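Glucose/sorbosone dehydrogenases (Escherichia coli K12, PDB 2G8S) is of unknown function but is a member of the glucose/sorbosone dehydrogenase family of beta-propeller proteins and binds a calcium ion. Local coordinates at residues V12-L17 against R42-G47; V72-P75 against R81-W84; H30-T35 against G345-V350. All blocks are in the same frame, centred on the assembly; numbering follows the deposited sequence. Where two conformers were deposited one is given.

Interactions 1 and 3 join the same two sheets of the beta-propeller, with centres about 6 Å apart. One sheet holds strands 8-17 and 345-352, the other strands 32-36 and 40-45. Interaction 1 lies at the surface and relies on an indole ring and a bridging water. Interaction 3 is buried and entirely apolar across its two segments. Interaction 2 is of another kind. It pairs two neighbouring strands inside a single sheet, through backbone hydrogen bonds, and is partly buried. Its centre is about 17 Å from that of interaction 3. The two touch where I83 CD1 meets L33 CD1 at 4.0 Å.

Interaction 1: V12-L17 against R42-G47; sequences VLQDKL and RHWQAG. With EDO (1,2-ethanediol), chain H.
Two neighbouring blades of the propeller meet here, with L13 and Q14 of strand 8-17 set against the indole of W44 on strand 40-45. A classic beta bulge sets L13 and Q14 together opposite L347 of strand 345-352, and both side chains start toward W44. L13 covers one face of the ring near its rim. Its CB lies 3.8 Å from W44 CZ2, and its two methyls reach toward W44 CH2. The two side chains cross at about a right angle. Q14 comes to the edge of the indole instead. Its CG is anti to the backbone N, and a bend at chi2 (58°) brings OE1 back beside the pyrrole edge. The amide and ring planes stand 67° apart. Water 1 sits in the plane of the ring and accepts from W44 NE1 at 2.8 Å. It donates to L13 O at 2.9 Å and to Q14 OE1 at 2.9 Å. The other end of the amide is held too: Q14 NE2 gives a nearly straight bond (173°) to D15 O at 3.0 Å. The side chains of Q14 and W44 also touch L50. One water with three partners links the polar groups of this surface contact. Together with the NE2 bond, it should restrict rotation of the Q14 amide, while L13 supplies the apolar cover.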
loop_
_atom_site.group_PDB
_atom_site.type_symbol
_atom_site.label_atom_id
_atom_site.label_comp_id
_atom_site.label_asym_id
_atom_site.label_seq_id
_atom_site.Cartn_x
_atom_site.Cartn_y
_atom_site.Cartn_z
ATOM N N VAL A 12 -19.438 -11.828 4.877
ATOM C CA VAL A 12 -19.532 -10.500 4.276
ATOM C C VAL A 12 -20.019 -9.521 5.339
ATOM O O VAL A 12 -21.178 -9.579 5.759
ATOM C CB VAL A 12 -20.483 -10.467 3.052
ATOM C CG1 VAL A 12 -20.547 -9.053 2.466
ATOM C CG2 VAL A 12 -20.031 -11.468 1.995
ATOM N N LEU A 13 -19.130 -8.637 5.780
ATOM C CA LEU A 13 -19.477 -7.658 6.809
ATOM C C LEU A 13 -20.239 -6.466 6.248
ATOM O O LEU A 13 -21.143 -5.927 6.898
ATOM C CB LEU A 13 -18.228 -7.163 7.540
ATOM C CG LEU A 13 -17.482 -8.218 8.359
ATOM C CD1 LEU A 13 -16.271 -7.587 8.993
ATOM C CD2 LEU A 13 -18.371 -8.855 9.432
ATOM N N GLN A 14 -19.855 -6.050 5.045
ATOM C CA GLN A 14 -20.468 -4.909 4.380
ATOM C C GLN A 14 -20.342 -5.088 2.876
ATOM O O GLN A 14 -19.275 -5.450 2.384
ATOM C CB GLN A 14 -19.779 -3.611 4.814
ATOM C CG GLN A 14 -20.398 -2.340 4.215
ATOM C CD GLN A 14 -21.865 -2.192 4.569
ATOM O OE1 GLN A 14 -22.219 -2.130 5.744
ATOM N NE2 GLN A 14 -22.725 -2.152 3.556
ATOM N N ASP A 15 -21.437 -4.861 2.154
ATOM C CA ASP A 15 -21.387 -4.908 0.695
ATOM C C ASP A 15 -21.618 -3.526 0.092
ATOM O O ASP A 15 -21.675 -2.522 0.822
ATOM C CB ASP A 15 -22.352 -5.962 0.114
ATOM C CG ASP A 15 -23.810 -5.714 0.482
ATOM O OD1 ASP A 15 -24.167 -4.584 0.878
ATOM O OD2 ASP A 15 -24.611 -6.667 0.363
ATOM N N LYS A 16 -21.708 -3.486 -1.242
ATOM C CA LYS A 16 -21.966 -2.259 -2.005
ATOM C C LYS A 16 -20.964 -1.142 -1.691
ATOM O O LYS A 16 -21.315 0.038 -1.598
ATOM C CB LYS A 16 -23.421 -1.798 -1.841
ATOM C CG LYS A 16 -24.455 -2.857 -2.254
ATOM C CD LYS A 16 -25.790 -2.242 -2.671
ATOM C CE LYS A 16 -26.304 -1.214 -1.668
ATOM N NZ LYS A 16 -26.565 -1.780 -0.317
ATOM N N LEU A 17 -19.698 -1.519 -1.539
ATOM C CA LEU A 17 -18.651 -0.524 -1.320
ATOM C C LEU A 17 -18.045 -0.141 -2.660
ATOM O O LEU A 17 -17.498 -0.997 -3.369
ATOM C CB LEU A 17 -17.559 -1.064 -0.390
ATOM C CG LEU A 17 -17.959 -1.377 1.057
ATOM C CD1 LEU A 17 -16.799 -2.034 1.767
ATOM C CD2 LEU A 17 -18.409 -0.134 1.816
ATOM N N ARG A 42 -15.393 6.568 5.358
ATOM C CA ARG A 42 -16.582 6.149 6.095
ATOM C C ARG A 42 -16.196 5.283 7.280
ATOM O O ARG A 42 -15.105 4.723 7.317
ATOM C CB ARG A 42 -17.581 5.428 5.182
ATOM C CG ARG A 42 -18.302 6.373 4.201
ATOM C CD ARG A 42 -19.230 5.596 3.300
ATOM N NE ARG A 42 -19.851 6.390 2.232
ATOM C CZ ARG A 42 -21.160 6.616 2.121
ATOM N NH1 ARG A 42 -22.012 6.134 3.027
ATOM N NH2 ARG A 42 -21.620 7.315 1.093
ATOM N N HIS A 43 -17.082 5.226 8.264
ATOM C CA HIS A 43 -16.900 4.393 9.448
ATOM C C HIS A 43 -17.845 3.202 9.367
ATOM O O HIS A 43 -19.036 3.369 9.057
ATOM C CB HIS A 43 -17.204 5.231 10.696
ATOM C CG HIS A 43 -17.309 4.437 11.964
ATOM N ND1 HIS A 43 -18.460 4.394 12.723
ATOM C CD2 HIS A 43 -16.401 3.671 12.615
ATOM C CE1 HIS A 43 -18.256 3.637 13.788
ATOM N NE2 HIS A 43 -17.016 3.180 13.744
ATOM N N TRP A 44 -17.315 2.005 9.613
ATOM C CA TRP A 44 -18.139 0.806 9.732
ATOM C C TRP A 44 -18.022 0.241 11.142
ATOM O O TRP A 44 -16.930 0.199 11.703
ATOM C CB TRP A 44 -17.723 -0.263 8.712
ATOM C CG TRP A 44 -18.617 -1.466 8.785
ATOM C CD1 TRP A 44 -19.774 -1.662 8.090
ATOM C CD2 TRP A 44 -18.454 -2.616 9.632
ATOM N NE1 TRP A 44 -20.344 -2.865 8.447
ATOM C CE2 TRP A 44 -19.555 -3.468 9.389
ATOM C CE3 TRP A 44 -17.483 -3.009 10.566
ATOM C CZ2 TRP A 44 -19.714 -4.693 10.043
ATOM C CZ3 TRP A 44 -17.649 -4.226 11.224
ATOM C CH2 TRP A 44 -18.758 -5.051 10.956
ATOM N N GLN A 45 -19.146 -0.201 11.700
ATOM C CA GLN A 45 -19.139 -0.863 13.004
ATOM C C GLN A 45 -20.251 -1.897 13.093
ATOM O O GLN A 45 -21.369 -1.655 12.635
ATOM C CB GLN A 45 -19.273 0.151 14.141
ATOM C CG GLN A 45 -19.093 -0.463 15.528
ATOM C CD GLN A 45 -19.017 0.581 16.626
ATOM O OE1 GLN A 45 -18.407 1.635 16.455
ATOM N NE2 GLN A 45 -19.629 0.285 17.770
ATOM N N ALA A 46 -19.935 -3.041 13.697
ATOM C CA ALA A 46 -20.896 -4.132 13.852
ATOM C C ALA A 46 -22.183 -3.625 14.508
ATOM O O ALA A 46 -22.129 -2.952 15.536
ATOM C CB ALA A 46 -20.286 -5.254 14.681
ATOM N N GLY A 47 -23.323 -3.919 13.889
ATOM C CA GLY A 47 -24.612 -3.509 14.439
ATOM C C GLY A 47 -25.055 -2.118 14.031
ATOM O O GLY A 47 -26.235 -1.774 14.187
HETATM C C1 EDO H . -21.601 3.003 0.039
HETATM O O1 EDO H . -22.248 4.092 -0.623
HETATM C C2 EDO H . -20.111 2.995 -0.286
HETATM O O2 EDO H . -19.883 3.044 -1.702
HETATM O O HOH W 1 -22.910 -3.843 7.940
#

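Interaction 2: V72-P75 against R81-W84; sequences VLAP and RRIW. With EDO (1,2-ethanediol), chain J.
Segments 72-75 and 81-84 run antiparallel, with V72 and W84 as a hydrogen-bonded pair and L73 and I83 as a non-hydrogen-bonded pair. V72 N donates to W84 O at 3.0 Å, and W84 N returns a nearly straight bond (174°) to V72 O at 2.8 Å. A third bond, A74 N to R82 O at 2.9 Å, carries the pairing past the end of strand 68-73. On one face of the sheet L73 meets I83. L73 CD2 touches I83 CG2 at 3.6 Å, and the two side chains cross obliquely. I83 CG2 is anti to the carbonyl carbon, while CG1 takes the crowded position (chi1 72°) and leads away from L73. V72 and W84 lie on the other face, where both also touch L135 and F137 of strand 135-137. The indole of W84 presents its edge to A74, with A74 CB 4.1 Å from W84 NE1. That methyl also rests on R82, 3.7 Å from R82 CB. The guanidinium of R82 turns away to Q172 by a hydrogen bond and to Y102 by a cation-pi contact. R81 follows the short helix 77-80 with positive phi and takes no part in the pairing. R81 NH2 donates to O1 of the 1,2-ethanediol of chain J at 2.8 Å, and its NH1 to O2 of the same molecule. R81 is also tied by NE to L105 O and by NH2 to S106 O. The pairing therefore joins the first two strands of one propeller blade across the turn that holds helix 77-80. Three backbone bonds set the register, while L73 with I83 on one face and the A74 methyl against W84 and R82 add apolar contact.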
loop_
_atom_site.group_PDB
_atom_site.type_symbol
_atom_site.label_atom_id
_atom_site.label_comp_id
_atom_site.label_asym_id
_atom_site.label_seq_id
_atom_site.Cartn_x
_atom_site.Cartn_y
_atom_site.Cartn_z
ATOM N N VAL A 72 -4.441 5.522 7.739
ATOM C CA VAL A 72 -3.631 4.872 8.774
ATOM C C VAL A 72 -3.673 5.705 10.051
ATOM O O VAL A 72 -3.529 6.921 9.998
ATOM C CB VAL A 72 -2.145 4.679 8.311
ATOM C CG1 VAL A 72 -1.316 3.991 9.398
ATOM C CG2 VAL A 72 -2.073 3.898 6.995
ATOM N N LEU A 73 -3.855 5.058 11.198
ATOM C CA LEU A 73 -3.829 5.778 12.470
ATOM C C LEU A 73 -2.392 6.090 12.853
ATOM O O LEU A 73 -1.499 5.271 12.627
ATOM C CB LEU A 73 -4.485 4.956 13.583
ATOM C CG LEU A 73 -5.855 4.326 13.362
ATOM C CD1 LEU A 73 -6.369 3.857 14.708
ATOM C CD2 LEU A 73 -6.845 5.276 12.730
ATOM N N ALA A 74 -2.153 7.273 13.424
ATOM C CA ALA A 74 -0.826 7.587 13.965
ATOM C C ALA A 74 -0.500 6.616 15.107
ATOM O O ALA A 74 -1.413 6.102 15.762
ATOM C CB ALA A 74 -0.781 9.027 14.462
ATOM N N PRO A 75 0.796 6.335 15.328
ATOM C CA PRO A 75 1.130 5.426 16.433
ATOM C C PRO A 75 0.607 5.897 17.796
ATOM O O PRO A 75 0.266 5.059 18.629
ATOM C CB PRO A 75 2.660 5.401 16.421
ATOM C CG PRO A 75 3.019 5.741 14.995
ATOM C CD PRO A 75 1.990 6.758 14.576
ATOM N N ARG A 81 -5.373 11.108 18.574
ATOM C CA ARG A 81 -6.444 10.806 17.614
ATOM C C ARG A 81 -6.095 11.193 16.172
ATOM O O ARG A 81 -6.984 11.396 15.342
ATOM C CB ARG A 81 -7.784 11.420 18.050
ATOM C CG ARG A 81 -8.280 10.828 19.370
ATOM C CD ARG A 81 -9.717 11.205 19.670
ATOM N NE ARG A 81 -10.668 10.650 18.710
ATOM C CZ ARG A 81 -11.126 9.398 18.720
ATOM N NH1 ARG A 81 -10.716 8.529 19.641
ATOM N NH2 ARG A 81 -12.000 9.013 17.802
ATOM N N ARG A 82 -4.796 11.251 15.882
ATOM C CA ARG A 82 -4.330 11.637 14.561
ATOM C C ARG A 82 -4.492 10.501 13.561
ATOM O O ARG A 82 -4.116 9.357 13.836
ATOM C CB ARG A 82 -2.884 12.109 14.634
ATOM C CG ARG A 82 -2.312 12.540 13.297
ATOM C CD ARG A 82 -0.878 12.956 13.461
ATOM N NE ARG A 82 -0.752 14.218 14.192
ATOM C CZ ARG A 82 0.406 14.806 14.480
ATOM N NH1 ARG A 82 1.549 14.231 14.127
ATOM N NH2 ARG A 82 0.416 15.961 15.138
ATOM N N ILE A 83 -5.071 10.826 12.405
ATOM C CA ILE A 83 -5.152 9.877 11.300
ATOM C C ILE A 83 -4.499 10.475 10.063
ATOM O O ILE A 83 -4.580 11.685 9.832
ATOM C CB ILE A 83 -6.596 9.372 11.015
ATOM C CG1 ILE A 83 -7.471 10.446 10.381
ATOM C CG2 ILE A 83 -7.224 8.796 12.279
ATOM C CD1 ILE A 83 -8.701 9.866 9.663
ATOM N N TRP A 84 -3.801 9.621 9.323
ATOM C CA TRP A 84 -3.106 10.011 8.104
ATOM C C TRP A 84 -3.850 9.493 6.884
ATOM O O TRP A 84 -4.387 8.377 6.902
ATOM C CB TRP A 84 -1.682 9.437 8.106
ATOM C CG TRP A 84 -0.740 10.105 9.066
ATOM C CD1 TRP A 84 -0.756 10.037 10.439
ATOM C CD2 TRP A 84 0.359 10.955 8.720
ATOM N NE1 TRP A 84 0.272 10.794 10.965
ATOM C CE2 TRP A 84 0.974 11.367 9.932
ATOM C CE3 TRP A 84 0.894 11.404 7.500
ATOM C CZ2 TRP A 84 2.108 12.202 9.952
ATOM C CZ3 TRP A 84 2.006 12.240 7.518
ATOM C CH2 TRP A 84 2.604 12.627 8.735
HETATM C C1 EDO J . -12.317 5.456 18.429
HETATM O O1 EDO J . -13.074 6.627 18.750
HETATM C C2 EDO J . -11.807 4.812 19.710
HETATM O O2 EDO J . -10.971 5.734 20.422
#

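Interaction 3: H30-T35 against G345-V350; sequences HGMLIT and GELLKV. With EDO (1,2-ethanediol), chain L.
L347 reaches from strand 345-352 across a blade interface to M32 and I34 of strand 32-36. Its CB points toward the opposite segment and lies 4.8 Å from I34 CD1. With chi1 at 169° the branch extends away from the backbone N, toward M32. CG comes within 4.4 Å of the selenium of M32, a selenomethionine modelled in two conformers. CD1 stands 3.9 Å from M32 SE. CD2 goes deeper between the two partners. It touches M32 SE at 3.6 Å and the M32 CE methyl at 4.2 Å. CD2 is also 4.2 Å from I34 CD1. M32 and L347 meet tip to tip. No hydrogen bond joins the two segments, so this contact is purely apolar. Further along the strand, K349 NZ binds O1 of the 1,2-ethanediol of chain L at 2.8 Å, and that molecule is also held by Y337 OH. Other strands complete the surroundings. L347 touches L13 of strand 8-17, L339 of strand 336-340 and L23 of strand 20-25. M32 packs on F25 and Y337, and I34 on P20. The contact thus lies buried between the first four-stranded blade and the blade that closes the propeller, in which N-terminal strand 8-17 pairs with C-terminal strand 345-352.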
loop_
_atom_site.group_PDB
_atom_site.type_symbol
_atom_site.label_atom_id
_atom_site.label_comp_id
_atom_site.label_asym_id
_atom_site.label_seq_id
_atom_site.Cartn_x
_atom_site.Cartn_y
_atom_site.Cartn_z
ATOM N N HIS A 30 -14.286 -0.127 18.387
ATOM C CA HIS A 30 -15.065 0.937 17.763
ATOM C C HIS A 30 -15.210 0.764 16.244
ATOM O O HIS A 30 -15.605 1.698 15.538
ATOM C CB HIS A 30 -14.447 2.300 18.092
ATOM C CG HIS A 30 -14.680 2.747 19.502
ATOM N ND1 HIS A 30 -13.956 2.258 20.569
ATOM C CD2 HIS A 30 -15.549 3.647 20.020
ATOM C CE1 HIS A 30 -14.375 2.831 21.684
ATOM N NE2 HIS A 30 -15.339 3.681 21.378
ATOM N N GLY A 31 -14.899 -0.425 15.741
ATOM C CA GLY A 31 -15.073 -0.700 14.316
ATOM C C GLY A 31 -13.872 -0.238 13.521
ATOM O O GLY A 31 -12.732 -0.355 13.984
HETATM N N MSE A 32 -14.124 0.282 12.320
HETATM C CA MSE A 32 -13.041 0.665 11.415
HETATM C C MSE A 32 -13.402 1.806 10.478
HETATM O O MSE A 32 -14.574 2.066 10.237
HETATM C CB MSE A 32 -12.633 -0.529 10.568
HETATM C CG MSE A 32 -13.735 -1.018 9.670
HETATM SE SE MSE A 32 -13.168 -2.446 8.667
HETATM C CE MSE A 32 -13.122 -3.848 10.075
ATOM N N LEU A 33 -12.375 2.478 9.972
ATOM C CA LEU A 33 -12.538 3.461 8.913
ATOM C C LEU A 33 -12.197 2.770 7.598
ATOM O O LEU A 33 -11.323 1.892 7.554
ATOM C CB LEU A 33 -11.601 4.645 9.134
ATOM C CG LEU A 33 -11.753 5.468 10.421
ATOM C CD1 LEU A 33 -10.684 6.542 10.470
ATOM C CD2 LEU A 33 -13.140 6.087 10.552
ATOM N N ILE A 34 -12.893 3.158 6.532
ATOM C CA ILE A 34 -12.645 2.620 5.200
ATOM C C ILE A 34 -12.568 3.777 4.220
ATOM O O ILE A 34 -13.422 4.662 4.247
ATOM C CB ILE A 34 -13.786 1.657 4.742
ATOM C CG1 ILE A 34 -14.008 0.542 5.775
ATOM C CG2 ILE A 34 -13.484 1.073 3.360
ATOM C CD1 ILE A 34 -15.270 -0.288 5.555
ATOM N N THR A 35 -11.542 3.782 3.375
ATOM C CA THR A 35 -11.490 4.752 2.286
ATOM C C THR A 35 -12.170 4.177 1.057
ATOM O O THR A 35 -11.994 3.005 0.741
ATOM C CB THR A 35 -10.049 5.122 1.897
ATOM O OG1 THR A 35 -9.286 3.927 1.667
ATOM C CG2 THR A 35 -9.399 5.958 2.981
ATOM N N GLY A 345 -18.191 -3.488 -4.159
ATOM C CA GLY A 345 -17.170 -4.133 -3.344
ATOM C C GLY A 345 -17.647 -4.563 -1.969
ATOM O O GLY A 345 -18.746 -4.216 -1.523
ATOM N N GLU A 346 -16.799 -5.333 -1.301
ATOM C CA GLU A 346 -17.141 -5.944 -0.022
ATOM C C GLU A 346 -16.018 -5.796 0.987
ATOM O O GLU A 346 -14.837 -5.754 0.621
ATOM C CB GLU A 346 -17.414 -7.435 -0.209
ATOM C CG GLU A 346 -18.606 -7.797 -1.080
ATOM C CD GLU A 346 -18.525 -9.251 -1.518
ATOM O OE1 GLU A 346 -17.542 -9.610 -2.201
ATOM O OE2 GLU A 346 -19.422 -10.037 -1.170
ATOM N N LEU A 347 -16.410 -5.736 2.256
ATOM C CA LEU A 347 -15.522 -5.967 3.388
ATOM C C LEU A 347 -15.831 -7.370 3.887
ATOM O O LEU A 347 -16.980 -7.664 4.244
ATOM C CB LEU A 347 -15.795 -4.947 4.490
ATOM C CG LEU A 347 -15.147 -5.200 5.857
ATOM C CD1 LEU A 347 -13.625 -5.043 5.808
ATOM C CD2 LEU A 347 -15.780 -4.264 6.891
ATOM N N LEU A 348 -14.805 -8.225 3.889
ATOM C CA LEU A 348 -14.942 -9.629 4.253
ATOM C C LEU A 348 -14.147 -9.935 5.507
ATOM O O LEU A 348 -13.059 -9.397 5.697
ATOM C CB LEU A 348 -14.400 -10.510 3.131
ATOM C CG LEU A 348 -14.903 -10.265 1.703
ATOM C CD1 LEU A 348 -14.118 -11.079 0.680
ATOM C CD2 LEU A 348 -16.384 -10.586 1.612
ATOM N N LYS A 349 -14.702 -10.813 6.344
ATOM C CA LYS A 349 -14.018 -11.326 7.529
ATOM C C LYS A 349 -13.750 -12.802 7.259
ATOM O O LYS A 349 -14.687 -13.579 7.013
ATOM C CB LYS A 349 -14.898 -11.143 8.771
ATOM C CG LYS A 349 -14.276 -11.623 10.090
ATOM C CD LYS A 349 -15.169 -11.215 11.250
ATOM C CE LYS A 349 -14.614 -11.674 12.589
ATOM N NZ LYS A 349 -15.487 -11.232 13.713
ATOM N N VAL A 350 -12.471 -13.170 7.287
ATOM C CA VAL A 350 -12.025 -14.459 6.763
ATOM C C VAL A 350 -11.273 -15.244 7.835
ATOM O O VAL A 350 -10.497 -14.673 8.599
ATOM C CB VAL A 350 -11.128 -14.257 5.502
ATOM C CG1 VAL A 350 -10.700 -15.598 4.910
ATOM C CG2 VAL A 350 -11.843 -13.412 4.438
HETATM C C1 EDO L . -17.992 -8.162 13.619
HETATM O O1 EDO L . -17.578 -9.411 13.057
HETATM C C2 EDO L . -16.775 -7.287 13.875
HETATM O O2 EDO L . -15.730 -7.631 12.959
#